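Local coordinates for protein probable TonB-dependent siderophore receptor PirA (Acinetobacter baumannii, PDB 5FR8) that probably starts iron uptake at the outer membrane as a TonB-dependent receptor that binds ferric siderophores, possibly ferric enterobactin with micromolar affinity, at residues F379-S384 and N473-A478; E495-L500 and T565-L570; Q501-L506 and I569-N574; K609-P614 and F652-L657. All blocks are in the same frame, centred on the assembly; numbering follows the deposited sequence.

Contact 1. Residues F379-S384 and N473-A478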
# COMPACT_ATOMS: atom_id res chain seq x y z
N PHE A 379 13.48 8.94 -12.83
CA PHE A 379 12.42 9.81 -12.36
C PHE A 379 12.70 11.24 -12.78
O PHE A 379 13.78 11.75 -12.54
CB PHE A 379 12.35 9.71 -10.84
CG PHE A 379 11.14 10.37 -10.22
CD1 PHE A 379 9.87 10.10 -10.69
CD2 PHE A 379 11.29 11.21 -9.13
CE1 PHE A 379 8.76 10.68 -10.10
CE2 PHE A 379 10.18 11.80 -8.54
CZ PHE A 379 8.91 11.54 -9.03
N LYS A 380 11.75 11.88 -13.43
CA LYS A 380 11.78 13.33 -13.69
C LYS A 380 10.72 13.98 -12.78
O LYS A 380 9.54 13.55 -12.78
CB LYS A 380 11.53 13.63 -15.19
CG LYS A 380 12.01 15.01 -15.68
CD LYS A 380 11.50 15.43 -17.08
CE LYS A 380 12.43 16.43 -17.82
NZ LYS A 380 12.39 16.32 -19.33
N ASP A 381 11.15 14.96 -11.97
CA ASP A 381 10.25 15.82 -11.16
C ASP A 381 10.83 17.24 -11.06
O ASP A 381 11.82 17.47 -10.35
CB ASP A 381 10.04 15.25 -9.77
CG ASP A 381 9.05 16.07 -8.91
OD1 ASP A 381 8.89 17.30 -9.16
OD2 ASP A 381 8.45 15.49 -7.95
N ASN A 382 10.23 18.17 -11.79
CA ASN A 382 10.76 19.53 -11.86
C ASN A 382 10.00 20.54 -11.02
O ASN A 382 10.40 21.70 -10.94
CB ASN A 382 10.84 20.01 -13.30
CG ASN A 382 11.93 21.03 -13.49
OD1 ASN A 382 13.11 20.73 -13.27
ND2 ASN A 382 11.56 22.26 -13.84
N VAL A 383 8.93 20.11 -10.38
CA VAL A 383 8.15 21.01 -9.54
C VAL A 383 8.51 20.88 -8.02
O VAL A 383 8.48 21.87 -7.29
CB VAL A 383 6.65 20.83 -9.84
CG1 VAL A 383 6.15 19.49 -9.30
CG2 VAL A 383 5.83 22.00 -9.29
N SER A 384 8.88 19.68 -7.56
CA SER A 384 9.27 19.49 -6.16
C SER A 384 10.73 19.83 -5.86
O SER A 384 11.13 20.00 -4.69
CB SER A 384 9.03 18.04 -5.76
OG SER A 384 7.70 17.64 -6.06
N ASN A 473 13.60 5.87 -0.46
CA ASN A 473 12.77 6.27 -1.57
C ASN A 473 13.46 7.49 -2.20
O ASN A 473 14.30 8.16 -1.56
CB ASN A 473 11.34 6.56 -1.09
CG ASN A 473 11.17 7.95 -0.46
OD1 ASN A 473 11.69 8.97 -0.96
ND2 ASN A 473 10.44 7.99 0.61
N MET A 474 13.12 7.79 -3.44
CA MET A 474 13.94 8.71 -4.23
C MET A 474 14.05 10.11 -3.66
O MET A 474 15.10 10.73 -3.78
CB MET A 474 13.43 8.77 -5.65
CG MET A 474 13.82 7.54 -6.42
SD MET A 474 13.34 7.68 -8.14
CE MET A 474 14.88 7.18 -8.90
N TYR A 475 12.98 10.61 -3.04
CA TYR A 475 13.01 11.93 -2.41
C TYR A 475 13.93 11.93 -1.20
O TYR A 475 14.67 12.87 -0.97
CB TYR A 475 11.59 12.36 -1.99
CG TYR A 475 10.67 12.62 -3.17
CD1 TYR A 475 10.66 13.84 -3.81
CD2 TYR A 475 9.86 11.62 -3.66
CE1 TYR A 475 9.85 14.07 -4.90
CE2 TYR A 475 9.05 11.83 -4.74
CZ TYR A 475 9.05 13.05 -5.36
OH TYR A 475 8.23 13.27 -6.42
N GLN A 476 13.87 10.86 -0.41
CA GLN A 476 14.73 10.73 0.74
C GLN A 476 16.21 10.71 0.38
O GLN A 476 17.05 11.17 1.15
CB GLN A 476 14.39 9.43 1.47
CG GLN A 476 13.00 9.44 2.07
CD GLN A 476 12.61 8.10 2.63
OE1 GLN A 476 13.03 7.07 2.13
NE2 GLN A 476 11.77 8.10 3.65
N ASN A 477 16.53 10.13 -0.78
CA ASN A 477 17.94 10.07 -1.23
C ASN A 477 18.46 11.34 -1.88
O ASN A 477 19.65 11.64 -1.81
CB ASN A 477 18.13 8.95 -2.24
CG ASN A 477 18.75 7.73 -1.62
OD1 ASN A 477 19.19 7.78 -0.47
ND2 ASN A 477 18.81 6.64 -2.37
N ALA A 478 17.57 12.08 -2.50
CA ALA A 478 17.96 13.06 -3.50
C ALA A 478 18.45 14.37 -2.91
O ALA A 478 17.68 15.08 -2.26
CB ALA A 478 16.78 13.32 -4.42
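Chi1 of Phe379 (-170°) sets CG anti to the backbone N, and chi1 of Tyr475 (-67°) sets CG anti to the carbonyl carbon; the two side chains cross at about a right angle. The evidence for a specific contact lies at the phenol. Tyr475 OH donates to Asp381 OD2 at 2.7 Å, using the anti lone pair of that oxygen, and the carboxylate stands nearly perpendicular to the ring (84°). On its syn side OD2 also takes Ser384 OG at 3.0 Å, so one oxygen holds two hydroxyls. Asp381 OD1 receives Ser384 N at 2.9 Å, which fixes the carboxylate and would probably favour its ionised form. The same Tyr475 OH lies in the plane of the Phe379 ring, at its edge, 3.2 Å from CZ. Met474 SD packs 3.5 Å from Phe379 CB and lies 4.9 Å from the centroid of the Phe379 ring, oblique to it: a Met-aromatic contact. Beyond the contact, Tyr475 meets Tyr481 edge-to-face. Tyr475 joins the Asx motif of Asp381, which follows Phe379 of strand 365-380, to short helix 474-477, whose N-terminus carries the Asn473/Gln476 capping box, where extracellular segments pack above a TonB-dependent receptor barrel.

Contact 2. Residues E495-L500 and T565-L570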
# COMPACT_ATOMS: atom_id res chain seq x y z
N GLU A 495 15.79 26.81 17.14
CA GLU A 495 15.18 28.11 17.46
C GLU A 495 14.28 28.66 16.34
O GLU A 495 13.07 28.81 16.52
CB GLU A 495 16.30 29.09 17.80
CG GLU A 495 16.06 29.95 19.03
CD GLU A 495 17.35 30.46 19.69
OE1 GLU A 495 18.13 29.62 20.22
OE2 GLU A 495 17.56 31.69 19.68
N SER A 496 14.86 28.97 15.18
CA SER A 496 14.08 29.62 14.11
C SER A 496 13.89 28.72 12.89
O SER A 496 13.08 27.80 12.95
CB SER A 496 14.70 30.97 13.73
OG SER A 496 16.10 30.86 13.55
N ARG A 497 14.66 28.94 11.82
CA ARG A 497 14.30 28.45 10.47
C ARG A 497 15.07 27.21 10.02
O ARG A 497 16.30 27.21 10.05
CB ARG A 497 14.58 29.56 9.45
CG ARG A 497 14.26 30.98 9.90
CD ARG A 497 13.60 31.75 8.76
NE ARG A 497 13.15 33.06 9.18
CZ ARG A 497 12.08 33.27 9.94
NH1 ARG A 497 11.35 32.24 10.36
NH2 ARG A 497 11.74 34.51 10.28
N CYS A 498 14.38 26.17 9.57
CA CYS A 498 15.04 24.90 9.28
C CYS A 498 14.81 24.49 7.85
O CYS A 498 13.73 24.71 7.31
CB CYS A 498 14.52 23.76 10.16
SG CYS A 498 14.79 23.96 11.94
N LEU A 499 15.82 23.87 7.25
CA LEU A 499 15.69 23.26 5.94
C LEU A 499 15.85 21.76 6.07
O LEU A 499 16.55 21.27 6.97
CB LEU A 499 16.79 23.76 5.01
CG LEU A 499 16.85 25.23 4.64
CD1 LEU A 499 18.16 25.52 3.93
CD2 LEU A 499 15.64 25.61 3.79
N LEU A 500 15.23 21.03 5.15
CA LEU A 500 15.39 19.59 5.11
C LEU A 500 15.81 19.16 3.71
O LEU A 500 15.08 19.38 2.74
CB LEU A 500 14.08 18.90 5.48
CG LEU A 500 14.10 17.38 5.43
CD1 LEU A 500 15.06 16.83 6.47
CD2 LEU A 500 12.71 16.81 5.63
N THR A 565 19.28 35.00 5.17
CA THR A 565 18.68 34.27 6.26
C THR A 565 19.57 33.10 6.60
O THR A 565 19.92 32.31 5.74
CB THR A 565 17.28 33.80 5.87
OG1 THR A 565 16.56 34.91 5.31
CG2 THR A 565 16.54 33.27 7.08
N LYS A 566 19.96 33.00 7.86
CA LYS A 566 20.72 31.88 8.33
C LYS A 566 19.75 30.72 8.48
O LYS A 566 18.78 30.81 9.21
CB LYS A 566 21.37 32.24 9.66
CG LYS A 566 22.65 31.50 9.92
CD LYS A 566 23.33 32.14 11.12
CE LYS A 566 24.54 31.34 11.58
NZ LYS A 566 24.62 31.25 13.07
N TRP A 567 20.00 29.64 7.74
CA TRP A 567 19.15 28.47 7.82
C TRP A 567 19.89 27.35 8.57
O TRP A 567 21.10 27.16 8.39
CB TRP A 567 18.76 27.97 6.42
CG TRP A 567 17.79 28.85 5.69
CD1 TRP A 567 18.11 29.83 4.81
CD2 TRP A 567 16.36 28.83 5.77
NE1 TRP A 567 16.96 30.43 4.35
CE2 TRP A 567 15.88 29.83 4.93
CE3 TRP A 567 15.44 28.05 6.48
CZ2 TRP A 567 14.52 30.08 4.77
CZ3 TRP A 567 14.09 28.30 6.31
CH2 TRP A 567 13.64 29.31 5.47
N ASN A 568 19.14 26.61 9.37
CA ASN A 568 19.63 25.38 9.97
C ASN A 568 19.37 24.25 8.98
O ASN A 568 18.28 24.14 8.41
CB ASN A 568 18.93 25.10 11.30
CG ASN A 568 19.21 26.18 12.33
OD1 ASN A 568 20.36 26.38 12.70
ND2 ASN A 568 18.19 26.90 12.74
N ILE A 569 20.39 23.43 8.73
CA ILE A 569 20.26 22.38 7.75
C ILE A 569 20.05 21.04 8.44
O ILE A 569 20.95 20.51 9.11
CB ILE A 569 21.51 22.27 6.88
CG1 ILE A 569 21.83 23.59 6.19
CG2 ILE A 569 21.33 21.16 5.86
CD1 ILE A 569 23.22 23.62 5.60
N LEU A 570 18.86 20.48 8.24
CA LEU A 570 18.57 19.10 8.63
C LEU A 570 18.61 18.23 7.38
O LEU A 570 18.44 18.73 6.27
CB LEU A 570 17.18 19.01 9.25
CG LEU A 570 16.94 19.92 10.46
CD1 LEU A 570 15.46 20.12 10.73
CD2 LEU A 570 17.69 19.38 11.67
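Arg497 O, Asn568 O and Leu499 O accept the three backbone bonds that define this pairing as parallel. Asn568 N donates to Arg497 O and Leu570 N to Leu499 O, while the shortest of the three runs from Leu499 N to Asn568 O at 2.7 Å. Asn568 ND2 adds a weak bond to Arg497 O, and the short strand axes diverge by 34°. Among side chains, the polar bond to note is the hydrogen bond from Arg497 NH1 to Asn486 O. Apolar packing centres on the Trp567 indole. Leu499, with CG anti to its carbonyl carbon (chi1 -64°), crosses the indole at about a right angle, and its CD2 forms a CH-pi contact 4.0 Å from the centroid of the six-membered ring. The opposite face carries Arg497 CD and Thr565 CG2, both offset toward the rim, while Arg497 CB approaches CZ3 of Trp567 at 3.4 Å. On the other face of the sheet, Cys498 CB meets Leu570 CD1 at 3.8 Å. Covalently, Cys498 is tied to Cys490 by a disulfide. Strand 498-501 lies between antiparallel strand 482-485 and parallel strand 564-591, which pairs in turn with strand 548-553; Tyr396 of helix 396-400 meets Trp567 edge-to-face.

Contact 3. Residues Q501-L506 and I569-N574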
# COMPACT_ATOMS: atom_id res chain seq x y z
N GLN A 501 16.98 18.55 3.62
CA GLN A 501 17.54 18.12 2.35
C GLN A 501 17.56 16.60 2.24
O GLN A 501 17.65 15.92 3.25
CB GLN A 501 18.97 18.65 2.21
CG GLN A 501 19.55 18.45 0.83
CD GLN A 501 20.87 19.16 0.66
OE1 GLN A 501 21.58 19.43 1.63
NE2 GLN A 501 21.19 19.50 -0.58
N GLY A 502 17.48 16.08 1.03
CA GLY A 502 17.69 14.65 0.81
C GLY A 502 19.13 14.24 1.12
O GLY A 502 20.01 15.09 1.22
N ASN A 503 19.35 12.94 1.26
CA ASN A 503 20.63 12.40 1.70
C ASN A 503 21.03 11.17 0.89
O ASN A 503 20.37 10.14 0.96
CB ASN A 503 20.51 12.01 3.17
CG ASN A 503 21.82 11.59 3.79
OD1 ASN A 503 22.84 11.52 3.12
ND2 ASN A 503 21.79 11.31 5.08
N GLY A 504 22.12 11.29 0.13
CA GLY A 504 22.60 10.18 -0.69
C GLY A 504 23.31 9.11 0.12
O GLY A 504 23.58 8.02 -0.41
N ASP A 505 23.61 9.43 1.39
CA ASP A 505 24.46 8.60 2.26
C ASP A 505 23.65 7.86 3.33
O ASP A 505 24.22 7.22 4.23
CB ASP A 505 25.57 9.44 2.92
CG ASP A 505 26.65 9.89 1.91
OD1 ASP A 505 26.79 9.30 0.81
OD2 ASP A 505 27.38 10.85 2.23
N LEU A 506 22.33 7.93 3.22
CA LEU A 506 21.44 7.08 4.01
C LEU A 506 21.74 5.58 3.85
O LEU A 506 21.99 5.11 2.74
CB LEU A 506 19.99 7.30 3.56
CG LEU A 506 19.26 8.55 4.04
CD1 LEU A 506 17.92 8.70 3.31
CD2 LEU A 506 19.05 8.51 5.55
N ILE A 569 20.39 23.43 8.73
CA ILE A 569 20.26 22.38 7.75
C ILE A 569 20.05 21.04 8.44
O ILE A 569 20.95 20.51 9.11
CB ILE A 569 21.51 22.27 6.88
CG1 ILE A 569 21.83 23.59 6.19
CG2 ILE A 569 21.33 21.16 5.86
CD1 ILE A 569 23.22 23.62 5.60
N LEU A 570 18.86 20.48 8.24
CA LEU A 570 18.57 19.10 8.63
C LEU A 570 18.61 18.23 7.38
O LEU A 570 18.44 18.73 6.27
CB LEU A 570 17.18 19.01 9.25
CG LEU A 570 16.94 19.92 10.46
CD1 LEU A 570 15.46 20.12 10.73
CD2 LEU A 570 17.69 19.38 11.67
N ARG A 571 18.79 16.94 7.55
CA ARG A 571 18.64 16.04 6.42
C ARG A 571 17.91 14.75 6.80
O ARG A 571 17.96 14.31 7.94
CB ARG A 571 20.02 15.72 5.81
CG ARG A 571 21.07 15.38 6.84
CD ARG A 571 22.31 14.76 6.22
NE ARG A 571 22.82 13.67 7.05
CZ ARG A 571 23.88 12.92 6.74
NH1 ARG A 571 24.55 13.15 5.63
NH2 ARG A 571 24.25 11.95 7.56
N TRP A 572 17.25 14.13 5.84
CA TRP A 572 16.68 12.83 6.07
C TRP A 572 17.74 11.95 6.75
O TRP A 572 18.92 12.03 6.44
CB TRP A 572 16.16 12.22 4.75
CG TRP A 572 14.93 12.95 4.16
CD1 TRP A 572 14.94 13.96 3.24
CD2 TRP A 572 13.55 12.70 4.46
NE1 TRP A 572 13.66 14.36 2.97
CE2 TRP A 572 12.78 13.60 3.69
CE3 TRP A 572 12.88 11.80 5.30
CZ2 TRP A 572 11.40 13.61 3.73
CZ3 TRP A 572 11.51 11.82 5.34
CH2 TRP A 572 10.79 12.72 4.56
N GLU A 573 17.30 11.10 7.67
CA GLU A 573 18.24 10.30 8.45
C GLU A 573 17.58 9.03 8.94
O GLU A 573 16.41 9.03 9.24
CB GLU A 573 18.77 11.12 9.61
CG GLU A 573 20.20 11.59 9.39
CD GLU A 573 20.44 13.02 9.86
OE1 GLU A 573 19.50 13.63 10.44
OE2 GLU A 573 21.57 13.53 9.66
N ASN A 574 18.32 7.93 8.99
CA ASN A 574 17.75 6.71 9.51
C ASN A 574 17.81 6.82 11.03
O ASN A 574 18.89 7.13 11.55
CB ASN A 574 18.47 5.40 9.09
CG ASN A 574 19.47 5.58 7.95
OD1 ASN A 574 19.20 5.20 6.83
ND2 ASN A 574 20.65 6.11 8.25
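Asn503 spends both ends of its amide: OD1 accepts Asp505 N at 2.8 Å, and ND2 crosses to Trp572 O at 3.3 Å. The first bond makes an Asx turn, laid on the type I beta turn from Asn503 to Leu506, and its donor stands well above the amide carbonyl plane (51°). The second is nearly straight, with Trp572 O lying close to the amide plane. Chi1 of Asn503 (-173°) puts CG anti to the backbone N, and the amide beyond it leans over the Arg571 guanidinium; the amide and guanidinium planes are 33° apart. ND2 sits over the centre of that group, 3.1 Å from Arg571 CZ; since both groups are donors, this is face packing and not a bond. Arg571 NE donates in the guanidinium plane to Glu573 OE2, which is met from above the carboxylate plane: a salt bridge of 2.9 Å. The loop enters as the last step of a parallel strand pair: Gln501 N binds Leu570 O at 3.0 Å, and Trp572 N binds Gln501 O at 3.2 Å. The Gln501 amide turns to another partner, with NE2 donating to Glu479 O. The Trp572 indole has Gly502 at its edge, with CD1 lying 3.7 Å from Gly502 CA, and its ring also meets Tyr112 of the plug domain. Farther along, Leu506 packs on the backbone of Glu573, with CD2 resting 3.5 Å from Glu573 CA.

Contact 4. Residues K609-P614 and F652-L657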
# COMPACT_ATOMS: atom_id res chain seq x y z
N LYS A 609 11.26 4.07 19.39
CA LYS A 609 11.92 4.08 20.68
C LYS A 609 12.55 5.45 20.97
O LYS A 609 13.18 5.62 22.00
CB LYS A 609 12.94 2.93 20.76
CG LYS A 609 12.37 1.63 21.37
CD LYS A 609 12.67 1.52 22.88
CE LYS A 609 12.53 0.09 23.43
NZ LYS A 609 13.11 -0.96 22.53
N GLN A 610 12.36 6.42 20.08
CA GLN A 610 13.00 7.73 20.22
C GLN A 610 11.95 8.80 20.48
O GLN A 610 12.10 9.61 21.40
CB GLN A 610 13.79 8.09 18.96
CG GLN A 610 14.41 9.50 18.92
CD GLN A 610 15.16 9.84 20.19
OE1 GLN A 610 15.99 9.03 20.70
NE2 GLN A 610 14.86 11.03 20.75
N THR A 611 10.90 8.82 19.65
CA THR A 611 9.81 9.74 19.85
C THR A 611 8.76 9.26 20.87
O THR A 611 8.15 10.10 21.55
CB THR A 611 9.03 9.93 18.57
OG1 THR A 611 8.41 8.68 18.24
CG2 THR A 611 9.92 10.43 17.43
N GLY A 612 8.57 7.93 20.93
CA GLY A 612 7.49 7.29 21.70
C GLY A 612 6.16 7.21 20.92
O GLY A 612 5.12 6.82 21.46
N ASN A 613 6.17 7.59 19.65
CA ASN A 613 4.94 7.63 18.87
C ASN A 613 4.69 6.34 18.10
O ASN A 613 5.62 5.61 17.79
CB ASN A 613 4.99 8.77 17.88
CG ASN A 613 4.67 10.11 18.51
OD1 ASN A 613 3.91 10.20 19.48
ND2 ASN A 613 5.24 11.18 17.94
N PRO A 614 3.42 6.06 17.77
CA PRO A 614 3.16 4.89 16.94
C PRO A 614 3.54 5.16 15.48
O PRO A 614 3.56 6.30 15.03
CB PRO A 614 1.65 4.68 17.09
CG PRO A 614 1.11 5.88 17.79
CD PRO A 614 2.22 6.88 17.94
N PHE A 652 3.21 12.19 21.30
CA PHE A 652 4.34 13.04 21.71
C PHE A 652 4.79 13.99 20.62
O PHE A 652 4.97 13.61 19.49
CB PHE A 652 5.55 12.20 22.17
CG PHE A 652 5.26 11.30 23.30
CD1 PHE A 652 4.81 11.79 24.50
CD2 PHE A 652 5.42 9.90 23.16
CE1 PHE A 652 4.53 10.94 25.56
CE2 PHE A 652 5.13 9.05 24.21
CZ PHE A 652 4.69 9.58 25.41
N ALA A 653 5.04 15.22 21.01
CA ALA A 653 5.43 16.27 20.11
C ALA A 653 6.80 16.03 19.53
O ALA A 653 7.70 15.58 20.26
CB ALA A 653 5.40 17.59 20.87
N GLU A 654 6.95 16.34 18.23
CA GLU A 654 8.24 16.30 17.54
C GLU A 654 8.60 17.60 16.80
O GLU A 654 9.38 17.60 15.87
CB GLU A 654 8.27 15.17 16.50
CG GLU A 654 7.66 13.83 16.89
CD GLU A 654 7.75 12.81 15.73
OE1 GLU A 654 8.84 12.72 15.09
OE2 GLU A 654 6.73 12.11 15.44
N ASN A 655 8.02 18.72 17.18
CA ASN A 655 8.50 19.99 16.67
C ASN A 655 7.99 21.14 17.54
O ASN A 655 7.31 20.93 18.55
CB ASN A 655 8.09 20.17 15.22
CG ASN A 655 6.60 20.34 15.07
OD1 ASN A 655 5.90 20.64 16.04
ND2 ASN A 655 6.11 20.16 13.86
N ARG A 656 8.33 22.35 17.15
CA ARG A 656 8.04 23.50 17.99
C ARG A 656 6.55 23.60 18.24
O ARG A 656 6.11 23.74 19.40
CB ARG A 656 8.58 24.79 17.36
CG ARG A 656 10.08 24.77 17.16
CD ARG A 656 10.66 26.14 16.86
NE ARG A 656 11.29 26.69 18.05
CZ ARG A 656 10.67 27.46 18.94
NH1 ARG A 656 9.40 27.77 18.80
NH2 ARG A 656 11.33 27.91 19.99
N LEU A 657 5.78 23.52 17.16
CA LEU A 657 4.33 23.78 17.23
C LEU A 657 3.68 22.78 18.18
O LEU A 657 2.87 23.16 19.04
CB LEU A 657 3.70 23.69 15.85
CG LEU A 657 2.32 24.32 15.69
CD1 LEU A 657 2.33 25.85 15.83
CD2 LEU A 657 1.70 23.94 14.36
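Asn613 and Phe652 form the tight part of this contact, where the buried Asn613 amide pairs with both backbone polar groups of Phe652. OD1 accepts Phe652 N at 2.8 Å, in the carbonyl plane and on a lone pair. ND2 donates to Phe652 O at 2.9 Å, again on a lone pair, so the two bonds fix the rotation of the amide. Chi1 of Asn613 (-80°) places CG anti to the carbonyl carbon, and OD1 accepts from Gln651 N as well. Behind it, Thr611 OG1 accepts Asn613 N at 2.9 Å, closing an ST turn, and Gly612 between them has a phi of 85°, which favours glycine. ND2 also donates to Glu654 OE2 at 3.1 Å; the two side chains meet tip to tip, and OE2 is approached from above the carboxylate plane. Here the looser, solvent side begins: Glu654 is exposed, and its OE2 also forms a salt bridge with Arg650. Thr611 CG2 lies 3.4 Å from Glu654 OE1. The exposed Phe652 ring turns an edge to Gly612, with CD2 at 3.5 Å from Gly612 O. The ST turn thus presents Asn613 to the neighbouring loop, an arrangement joining two extracellular loops of the receptor barrel.

Overall arrangement
All four contacts belong to the beta-barrel domain, toward its extracellular end, and the chain reaches them in the order 1, 2, 3, 4 by their first segments. Contacts 2 and 3 are continuous: both use strand 564-591, share Ile569 and Leu570, and have centres 14 Å apart. Contact 1, centred 13 Å from contact 3, touches it through Gln476 O and Asn503 N at 2.9 Å, a probable hydrogen bond. Contact 4 stands 19 Å between centres from both contact 2 and contact 3, and touches contact 2 by packing of Arg656 NE against Glu495 O. Barrel strands 365-380 and 564-591, helix 474-477, strand 498-501 and the loops are thus connected at the extracellular end, consistent with a siderophore-facing entrance.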